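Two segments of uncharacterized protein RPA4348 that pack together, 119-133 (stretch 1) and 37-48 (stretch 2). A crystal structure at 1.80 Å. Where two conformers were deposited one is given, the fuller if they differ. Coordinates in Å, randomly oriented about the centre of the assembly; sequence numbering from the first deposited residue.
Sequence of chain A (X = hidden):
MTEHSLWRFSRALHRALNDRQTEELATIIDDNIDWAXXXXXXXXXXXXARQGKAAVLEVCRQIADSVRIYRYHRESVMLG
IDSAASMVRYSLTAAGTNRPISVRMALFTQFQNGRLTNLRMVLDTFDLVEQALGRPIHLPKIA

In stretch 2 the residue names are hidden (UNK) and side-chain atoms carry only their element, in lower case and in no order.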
# COMPACT_ATOMS: atom_id res chain seq x y z
N LEU A 119 12.27 -4.91 0.72
CA LEU A 119 10.97 -4.66 1.28
C LEU A 119 10.54 -3.23 1.09
O LEU A 119 11.34 -2.28 1.27
CB LEU A 119 10.95 -5.03 2.78
CG LEU A 119 9.65 -4.83 3.54
CD1 LEU A 119 9.49 -5.91 4.64
CD2 LEU A 119 9.47 -3.39 4.20
N ARG A 120 9.28 -3.08 0.70
CA ARG A 120 8.64 -1.78 0.58
C ARG A 120 7.26 -1.88 1.19
O ARG A 120 6.51 -2.83 0.94
CB ARG A 120 8.50 -1.35 -0.89
CG ARG A 120 9.80 -1.03 -1.62
CD ARG A 120 10.50 0.15 -1.00
NE ARG A 120 11.65 0.59 -1.78
CZ ARG A 120 12.88 0.12 -1.61
NH1 ARG A 120 13.87 0.56 -2.32
NH2 ARG A 120 13.09 -0.78 -0.69
N MET A 121 7.00 -0.96 2.09
CA MET A 121 5.72 -0.89 2.76
C MET A 121 5.09 0.47 2.66
O MET A 121 5.71 1.46 2.94
CB MET A 121 5.85 -1.26 4.23
CG MET A 121 4.55 -1.10 4.94
SD MET A 121 4.60 -1.39 6.70
CE MET A 121 4.83 -3.15 6.45
N VAL A 122 3.84 0.47 2.25
CA VAL A 122 2.93 1.64 2.25
C VAL A 122 1.83 1.37 3.24
O VAL A 122 1.19 0.33 3.21
CB VAL A 122 2.26 1.83 0.86
CG1 VAL A 122 1.49 3.17 0.80
CG2 VAL A 122 3.31 1.80 -0.18
N LEU A 123 1.56 2.33 4.10
CA LEU A 123 0.39 2.23 4.95
C LEU A 123 -0.41 3.50 5.08
O LEU A 123 -0.04 4.55 4.56
CB LEU A 123 0.81 1.82 6.35
CG LEU A 123 1.72 2.82 7.02
CD1 LEU A 123 1.39 2.82 8.45
CD2 LEU A 123 3.17 2.43 6.77
N ASP A 124 -1.59 3.32 5.65
CA ASP A 124 -2.57 4.45 5.81
C ASP A 124 -2.08 5.27 7.00
O ASP A 124 -2.47 5.11 8.16
CB ASP A 124 -4.03 3.93 5.91
CG ASP A 124 -5.06 5.08 5.93
OD1 ASP A 124 -4.66 6.26 6.08
OD2 ASP A 124 -6.29 4.81 5.93
N THR A 125 -1.16 6.16 6.64
CA THR A 125 -0.37 6.93 7.57
C THR A 125 -1.20 8.04 8.23
O THR A 125 -0.97 8.35 9.37
CB THR A 125 0.88 7.52 6.92
OG1 THR A 125 0.51 8.09 5.65
CG2 THR A 125 1.98 6.41 6.77
N PHE A 126 -2.18 8.59 7.54
CA PHE A 126 -3.02 9.61 8.16
C PHE A 126 -3.87 8.97 9.25
O PHE A 126 -3.98 9.48 10.39
CB PHE A 126 -3.87 10.38 7.12
CG PHE A 126 -4.68 11.51 7.71
CD1 PHE A 126 -4.12 12.76 7.85
CD2 PHE A 126 -5.98 11.33 8.10
CE1 PHE A 126 -4.83 13.79 8.41
CE2 PHE A 126 -6.72 12.35 8.65
CZ PHE A 126 -6.16 13.58 8.80
N ASP A 127 -4.46 7.84 8.93
CA ASP A 127 -5.31 7.14 9.89
C ASP A 127 -4.47 6.74 11.09
O ASP A 127 -4.89 6.88 12.25
CB ASP A 127 -5.96 5.92 9.27
CG ASP A 127 -7.00 5.33 10.15
OD1 ASP A 127 -6.96 4.12 10.36
OD2 ASP A 127 -7.88 6.06 10.61
N LEU A 128 -3.23 6.34 10.81
CA LEU A 128 -2.31 5.90 11.90
C LEU A 128 -2.04 7.08 12.82
O LEU A 128 -2.14 6.98 14.05
CB LEU A 128 -0.96 5.35 11.36
CG LEU A 128 0.21 5.08 12.30
CD1 LEU A 128 -0.13 4.18 13.50
CD2 LEU A 128 1.48 4.52 11.55
N VAL A 129 -1.70 8.22 12.23
CA VAL A 129 -1.31 9.42 13.02
C VAL A 129 -2.51 9.87 13.83
O VAL A 129 -2.39 10.24 14.99
CB VAL A 129 -0.74 10.62 12.16
CG1 VAL A 129 -0.79 11.94 12.96
CG2 VAL A 129 0.68 10.33 11.65
N GLU A 130 -3.68 9.86 13.20
CA GLU A 130 -4.89 10.28 13.90
C GLU A 130 -5.18 9.43 15.12
O GLU A 130 -5.53 9.93 16.22
CB GLU A 130 -6.11 10.28 13.00
CG GLU A 130 -6.09 11.44 12.03
CD GLU A 130 -7.43 12.16 11.91
OE1 GLU A 130 -8.49 11.49 11.91
OE2 GLU A 130 -7.41 13.42 11.78
N GLN A 131 -5.03 8.13 14.92
CA GLN A 131 -5.30 7.18 16.02
C GLN A 131 -4.29 7.34 17.14
O GLN A 131 -4.65 7.28 18.33
CB GLN A 131 -5.25 5.74 15.52
CG GLN A 131 -6.40 5.30 14.70
CD GLN A 131 -6.18 3.85 14.28
OE1 GLN A 131 -6.39 2.92 15.07
NE2 GLN A 131 -5.74 3.66 13.05
N ALA A 132 -3.04 7.60 16.77
CA ALA A 132 -1.96 7.74 17.77
C ALA A 132 -2.13 9.02 18.61
O ALA A 132 -1.85 9.04 19.83
CB ALA A 132 -0.57 7.70 17.09
N LEU A 133 -2.63 10.09 17.98
CA LEU A 133 -2.72 11.42 18.63
C LEU A 133 -4.04 11.49 19.37
O LEU A 133 -4.17 12.17 20.41
CB LEU A 133 -2.72 12.58 17.62
CG LEU A 133 -1.48 12.98 16.81
CD1 LEU A 133 -1.83 14.07 15.78
CD2 LEU A 133 -0.34 13.42 17.67
N UNK A 37 9.97 1.81 4.64
CA UNK A 37 8.58 1.93 5.07
C UNK A 37 8.23 3.37 4.96
O UNK A 37 8.88 4.18 5.55
c UNK A 37 8.82 -0.22 8.32
c UNK A 37 6.83 1.69 6.91
c UNK A 37 8.73 0.06 6.79
c UNK A 37 8.33 1.49 6.54
N UNK A 38 7.21 3.68 4.17
CA UNK A 38 6.89 5.08 3.89
C UNK A 38 5.96 5.63 4.95
O UNK A 38 4.79 5.31 5.01
c UNK A 38 6.28 5.25 2.48
c UNK A 38 9.29 5.17 0.14
c UNK A 38 7.27 4.83 1.42
c UNK A 38 8.01 3.19 -0.16
c UNK A 38 9.09 3.95 -0.47
c UNK A 38 7.13 3.61 0.77
c UNK A 38 8.38 5.61 1.11
o UNK A 38 9.93 3.44 -1.44
N UNK A 39 6.50 6.53 5.76
CA UNK A 39 5.68 7.19 6.76
C UNK A 39 6.44 8.29 7.48
O UNK A 39 7.61 8.50 7.20
N UNK A 40 5.77 8.99 8.38
CA UNK A 40 6.30 10.25 8.89
C UNK A 40 7.30 10.03 9.99
O UNK A 40 6.94 9.70 11.11
c UNK A 40 4.07 9.99 9.66
c UNK A 40 4.38 8.77 8.78
c UNK A 40 5.07 10.96 9.44
N UNK A 41 8.56 10.28 9.65
CA UNK A 41 9.66 9.92 10.55
C UNK A 41 9.70 10.82 11.76
O UNK A 41 10.33 10.49 12.74
c UNK A 41 11.12 8.80 8.79
c UNK A 41 11.50 11.22 9.37
c UNK A 41 12.90 11.20 8.93
c UNK A 41 11.05 9.87 9.88
N UNK A 42 9.01 11.97 11.68
CA UNK A 42 8.99 12.91 12.82
C UNK A 42 8.22 12.32 13.97
O UNK A 42 8.53 12.56 15.14
c UNK A 42 9.21 15.04 11.50
o UNK A 42 10.38 14.65 11.26
c UNK A 42 8.37 14.26 12.45
o UNK A 42 8.69 16.05 10.98
N UNK A 43 7.20 11.56 13.64
CA UNK A 43 6.42 10.85 14.64
C UNK A 43 6.97 9.47 14.93
O UNK A 43 7.02 9.04 16.09
c UNK A 43 4.99 10.68 14.22
c UNK A 43 4.20 10.27 15.41
s UNK A 43 2.47 10.54 15.20
c UNK A 43 1.77 9.48 16.47
N UNK A 44 7.35 8.77 13.86
CA UNK A 44 7.84 7.38 13.96
C UNK A 44 9.26 7.25 13.39
O UNK A 44 9.44 7.02 12.20
c UNK A 44 3.24 7.38 13.08
c UNK A 44 5.46 6.59 13.59
c UNK A 44 6.90 6.43 13.23
c UNK A 44 3.64 6.23 15.11
c UNK A 44 4.59 7.25 12.74
c UNK A 44 2.78 6.86 14.28
c UNK A 44 4.98 6.07 14.76
N UNK A 45 10.29 7.40 14.25
CA UNK A 45 11.63 7.54 13.71
C UNK A 45 12.14 6.28 13.03
O UNK A 45 13.12 6.32 12.27
c UNK A 45 10.21 7.71 15.69
c UNK A 45 11.58 8.14 16.02
c UNK A 45 12.49 7.83 14.95
N UNK A 46 11.43 5.20 13.30
CA UNK A 46 11.75 3.91 12.73
C UNK A 46 11.26 3.71 11.29
O UNK A 46 11.61 2.73 10.62
c UNK A 46 8.88 2.59 13.26
c UNK A 46 8.31 3.36 15.83
c UNK A 46 9.91 2.88 14.10
c UNK A 46 7.30 3.04 15.00
c UNK A 46 11.32 2.78 13.65
c UNK A 46 7.56 2.64 13.71
c UNK A 46 9.61 3.26 15.40
N UNK A 47 10.53 4.71 10.79
CA UNK A 47 10.14 4.72 9.37
C UNK A 47 11.30 5.20 8.48
O UNK A 47 12.36 5.66 8.94
c UNK A 47 5.27 3.62 10.54
c UNK A 47 6.44 5.56 9.84
c UNK A 47 8.86 5.52 9.13
c UNK A 47 7.59 4.83 9.64
c UNK A 47 7.57 3.48 9.91
c UNK A 47 5.27 4.95 10.29
c UNK A 47 6.41 2.88 10.39
N UNK A 48 11.03 5.10 7.18
CA UNK A 48 11.93 5.48 6.17
C UNK A 48 12.76 4.39 5.55
O UNK A 48 12.57 3.20 5.80
O HOH W 1 2.69 4.89 3.54

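Position 37 carries four carbons, forked at the first, with one arm two carbons long. They lie among Leu-119, Met-121 and Leu-123, on the same face of the sheet as Met-121. This is isoleucine, a beta-branched residue at home in a strand: Ile-37 CG2 is 3.7 Å from Leu-123 CD2 and 3.8 Å from Met-121 SD.

Position 38 has one carbon, then a six-carbon ring bearing an oxygen, so it is tyrosine. The ring packs over the sheet face of Val-122, with Tyr-38 CD1 4.3 Å from Val-122 CG2, while Tyr-38 OH reaches to 3.3 Å from Arg-120 NE. An amphipathic side chain suits a place with both apolar and polar neighbours.

Position 39 has no side-chain atoms: glycine. Its CA lies 3.8 Å from Thr-125 CG2, and a CB here would run into the ring at position 47.

At position 40 three carbons close a ring onto the backbone nitrogen, which defines proline. Pro-40 CG sits 3.9 Å from Val-129 CG2, a compact apolar fit against the helix.

Position 41, four carbons forked at the first with one two-carbon arm, is isoleucine; position 42, two carbons with two oxygens on the second, is aspartate. Both are exposed and do not touch stretch 1, and a charged Asp-42 is readily accommodated there.

Position 43 is an unbranched chain of two carbons, sulfur and carbon: methionine. Extended, it reaches along the helix, placing Met-43 SD 4.0 Å from Val-129 CG2 and Met-43 CE a tight 3.0 Å from Ala-132 CB.

Position 44, one carbon and a plain six-carbon ring, is phenylalanine. Val-129 and Ala-132 meet the ring edge, and Phe-44 CE1 is 3.7 Å from Leu-128 CD2.

Position 45, another three-carbon ring closed onto nitrogen, is proline, and position 46, one carbon and a six-carbon ring, is phenylalanine. They occupy the middle of a type I turn, without touching stretch 1; Pro-45 has a phi of -67°, which its ring readily allows.

Position 47 repeats that plain ring. This phenylalanine is buried, its ring edge toward Leu-128, with Phe-47 CE2 4.0 Å from Leu-128 CD2.

Position 48 lacks a side chain. Its phi/psi of 98/-171 would jam a CB against the preceding carbonyl, so it is glycine.

The contact has two parts. Parallel strand pairing is anchored by Tyr-38 N donating to Met-121 O (2.9 Å), and a water donates to Tyr-38 O (2.6 Å) while accepting from Leu-123 N (2.9 Å). Beyond it, apolar side chains of the loop cover the helix.

Stretch 2, residues 37-48: IYGPIDMFPFFG
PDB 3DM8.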